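Local coordinates for putative hydrolase YdeN (PDB 1UXO), which is probably a serine hydrolase of the alpha/beta-hydrolase type, a member of the RBBP9 family, whose natural substrate is not established, at residues I95-G100 / K148-Q153. The protein carries 2 engineered substitutions. Residues are numbered along the deposited sequence; the frame is centred on the assembly and turned at random. Where two conformers were deposited one is given.
Sequences IILVSG and KDLAQQ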
ATOM      1  N   ILE A  95       1.009   7.326  -3.364  1.00 10.75           N
ATOM      2  CA  ILE A  95       0.772   5.966  -2.867  1.00  9.64           C
ATOM      3  C   ILE A  95       1.688   4.980  -3.584  1.00  9.15           C
ATOM      4  O   ILE A  95       2.021   5.123  -4.794  1.00  8.95           O
ATOM      5  CB  ILE A  95      -0.707   5.527  -3.049  1.00 10.53           C
ATOM      6  CG1 ILE A  95      -1.122   5.473  -4.517  1.00  9.27           C
ATOM      7  CG2 ILE A  95      -1.676   6.361  -2.236  1.00 10.05           C
ATOM      8  CD1 ILE A  95      -2.584   5.006  -4.703  1.00 11.78           C
ATOM      9  N   ILE A  96       2.168   4.012  -2.823  1.00  8.51           N
ATOM     10  CA  ILE A  96       2.912   2.917  -3.365  1.00  8.65           C
ATOM     11  C   ILE A  96       2.253   1.638  -2.882  1.00  8.17           C
ATOM     12  O   ILE A  96       2.085   1.437  -1.673  1.00  9.40           O
ATOM     13  CB  ILE A  96       4.356   2.970  -2.926  1.00  9.49           C
ATOM     14  CG1 ILE A  96       5.044   4.242  -3.417  1.00 10.00           C
ATOM     15  CG2 ILE A  96       5.112   1.811  -3.491  1.00 10.69           C
ATOM     16  CD1 ILE A  96       6.503   4.387  -2.910  1.00 12.05           C
ATOM     17  N   LEU A  97       1.865   0.809  -3.823  1.00  8.24           N
ATOM     18  CA  LEU A  97       1.105  -0.405  -3.535  1.00  8.12           C
ATOM     19  C   LEU A  97       1.975  -1.595  -3.809  1.00  8.61           C
ATOM     20  O   LEU A  97       2.118  -2.019  -4.960  1.00  9.33           O
ATOM     21  CB  LEU A  97      -0.176  -0.445  -4.350  1.00  9.75           C
ATOM     22  CG  LEU A  97      -0.987   0.853  -4.318  1.00 10.85           C
ATOM     23  CD1 LEU A  97      -2.211   0.785  -5.236  1.00 12.32           C
ATOM     24  CD2 LEU A  97      -1.434   1.150  -2.908  1.00 10.37           C
ATOM     25  N   VAL A  98       2.560  -2.145  -2.738  1.00  8.59           N
ATOM     26  CA  VAL A  98       3.397  -3.342  -2.848  1.00  8.25           C
ATOM     27  C   VAL A  98       2.547  -4.601  -2.863  1.00  7.96           C
ATOM     28  O   VAL A  98       1.803  -4.860  -1.922  1.00  7.48           O
ATOM     29  CB  VAL A  98       4.464  -3.397  -1.760  1.00  8.13           C
ATOM     30  CG1 VAL A  98       5.452  -4.477  -2.066  1.00  9.19           C
ATOM     31  CG2 VAL A  98       5.182  -2.046  -1.692  1.00  9.61           C
ATOM     32  N   SER A  99       2.625  -5.335  -3.967  1.00  7.55           N
ATOM     33  CA  SER A  99       1.775  -6.500  -4.232  1.00  8.21           C
ATOM     34  C   SER A  99       0.317  -6.137  -4.216  1.00  8.04           C
ATOM     35  O   SER A  99      -0.509  -6.900  -3.689  1.00  9.31           O
ATOM     36  CB  SER A  99       2.069  -7.585  -3.245  1.00  8.76           C
ATOM     37  OG  SER A  99       3.434  -7.826  -3.188  1.00  9.87           O
ATOM     38  N   GLY A 100       0.003  -4.958  -4.768  1.00  7.84           N
ATOM     39  CA  GLY A 100      -1.367  -4.469  -4.785  1.00  6.80           C
ATOM     40  C   GLY A 100      -2.287  -5.274  -5.697  1.00  7.65           C
ATOM     41  O   GLY A 100      -1.871  -5.838  -6.746  1.00  8.45           O
ATOM     42  N   LYS A 148      -0.297  -5.799 -12.231  1.00  8.92           N
ATOM     43  CA  LYS A 148      -0.138  -5.084 -13.477  1.00  8.89           C
ATOM     44  C   LYS A 148      -1.500  -4.501 -13.945  1.00  9.18           C
ATOM     45  O   LYS A 148      -1.562  -3.354 -14.382  1.00  9.22           O
ATOM     46  CB  LYS A 148       0.458  -6.034 -14.557  1.00 10.01           C
ATOM     47  CG  LYS A 148       0.687  -5.311 -15.896  1.00 12.16           C
ATOM     48  CD  LYS A 148       1.617  -6.061 -16.839  1.00 16.43           C
ATOM     49  CE  LYS A 148       2.336  -5.119 -17.800  1.00 20.34           C
ATOM     50  NZ  LYS A 148       3.496  -5.673 -18.590  1.00 17.59           N
ATOM     51  N   ASP A 149      -2.575  -5.289 -13.781  1.00  9.11           N
ATOM     52  CA  ASP A 149      -3.959  -4.900 -14.096  1.00 10.36           C
ATOM     53  C   ASP A 149      -4.299  -3.674 -13.286  1.00  8.79           C
ATOM     54  O   ASP A 149      -4.764  -2.678 -13.832  1.00  8.55           O
ATOM     55  CB  ASP A 149      -4.896  -6.034 -13.688  1.00 11.51           C
ATOM     56  CG  ASP A 149      -6.399  -5.837 -14.069  0.70 15.74           C
ATOM     57  OD1 ASP A 149      -6.769  -4.895 -14.829  0.70 20.14           O
ATOM     58  OD2 ASP A 149      -7.310  -6.567 -13.553  0.70 18.93           O
ATOM     59  N   LEU A 150      -4.026  -3.711 -11.981  1.00  7.99           N
ATOM     60  CA  LEU A 150      -4.325  -2.574 -11.123  1.00  7.45           C
ATOM     61  C   LEU A 150      -3.518  -1.325 -11.532  1.00  7.71           C
ATOM     62  O   LEU A 150      -4.080  -0.198 -11.593  1.00  6.61           O
ATOM     63  CB  LEU A 150      -4.023  -2.948  -9.650  1.00  8.24           C
ATOM     64  CG  LEU A 150      -4.068  -1.805  -8.661  1.00  7.70           C
ATOM     65  CD1 LEU A 150      -5.442  -1.137  -8.685  1.00  8.96           C
ATOM     66  CD2 LEU A 150      -3.721  -2.216  -7.280  1.00 10.74           C
ATOM     67  N   ALA A 151      -2.204  -1.512 -11.818  1.00  7.23           N
ATOM     68  CA  ALA A 151      -1.380  -0.417 -12.282  1.00  6.68           C
ATOM     69  C   ALA A 151      -1.973   0.273 -13.516  1.00  6.94           C
ATOM     70  O   ALA A 151      -1.988   1.499 -13.641  1.00  7.60           O
ATOM     71  CB  ALA A 151       0.065  -0.860 -12.513  1.00  6.53           C
ATOM     72  N   GLN A 152      -2.493  -0.512 -14.413  1.00  9.10           N
ATOM     73  CA  GLN A 152      -3.180   0.073 -15.575  1.00  9.91           C
ATOM     74  C   GLN A 152      -4.449   0.818 -15.206  1.00  8.72           C
ATOM     75  O   GLN A 152      -4.730   1.914 -15.737  1.00  9.33           O
ATOM     76  CB  GLN A 152      -3.532  -1.001 -16.602  1.00 10.96           C
ATOM     77  CG  GLN A 152      -2.357  -1.704 -17.203  1.00 14.09           C
ATOM     78  CD  GLN A 152      -2.684  -2.987 -17.915  1.00 17.26           C
ATOM     79  OE1 GLN A 152      -3.800  -3.551 -17.771  1.00 20.55           O
ATOM     80  NE2 GLN A 152      -1.692  -3.518 -18.625  1.00 19.47           N
ATOM     81  N   GLN A 153      -5.258   0.230 -14.353  1.00  8.47           N
ATOM     82  CA  GLN A 153      -6.537   0.829 -13.955  1.00  9.70           C
ATOM     83  C   GLN A 153      -6.367   2.202 -13.275  1.00 10.01           C
ATOM     84  O   GLN A 153      -7.206   3.108 -13.435  1.00  9.52           O
ATOM     85  CB  GLN A 153      -7.245  -0.121 -13.006  1.00  9.98           C
ATOM     86  CG  GLN A 153      -7.747  -1.352 -13.701  1.00 11.15           C
ATOM     87  CD  GLN A 153      -8.350  -2.342 -12.762  1.00 15.87           C
ATOM     88  OE1 GLN A 153      -7.807  -2.596 -11.672  1.00 17.56           O
ATOM     89  NE2 GLN A 153      -9.508  -2.911 -13.158  1.00 18.87           N
TER
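Leu150 meets Leu97 and Gly100 where helix 144-153 packs on the parallel sheet of this alpha/beta-hydrolase fold, against the C-terminal end of strand 92-98 and the type II beta turn, Leu97 to Gly100, that ends it. The contact is small, with 111 Å² buried by both sides together, and all three touching residues are buried. Along the helix, Lys148 points away from the strand, whereas Ser147, one residue earlier in the same helix, ties the turn to the helix through OG, hydrogen-bonded to Gly100 O. The carbonyl O of Lys148 accepts a hydrogen bond from Gln152 N at 3.0 Å, a regular helical bond that holds the turn bearing Leu150. Asp149 comes next, and in one of its two conformers OD2 forms a salt bridge with Lys103 outside the contact.

Leu150 then supplies the whole approach from the helix, while Ala151, one residue on, rests instead on Val133 of the neighbouring strand 128-136. The CG of Leu150 stands anti to the backbone N (chi1 170°), and the second torsion (58° to CD1) leaves CD2 anti to CA, at the far end of an extended chain. That methyl lies 3.9 Å from Leu97 CD1, a purely apolar meeting in which the two side chains cross at about a right angle. Both leucines also pack on Leu80 of helix 75-84, so the pair belongs to a hydrophobic layer shared by two helices on one face of the sheet.

The turn side of the contact lies close to the predicted charge relay: the CA position of Gly100 is about 7 Å from the side chain of Ser73 and about 8 Å from that of His166. Here Leu150 CD2 sits 3.7 Å from the carbonyl carbon C of Gly100.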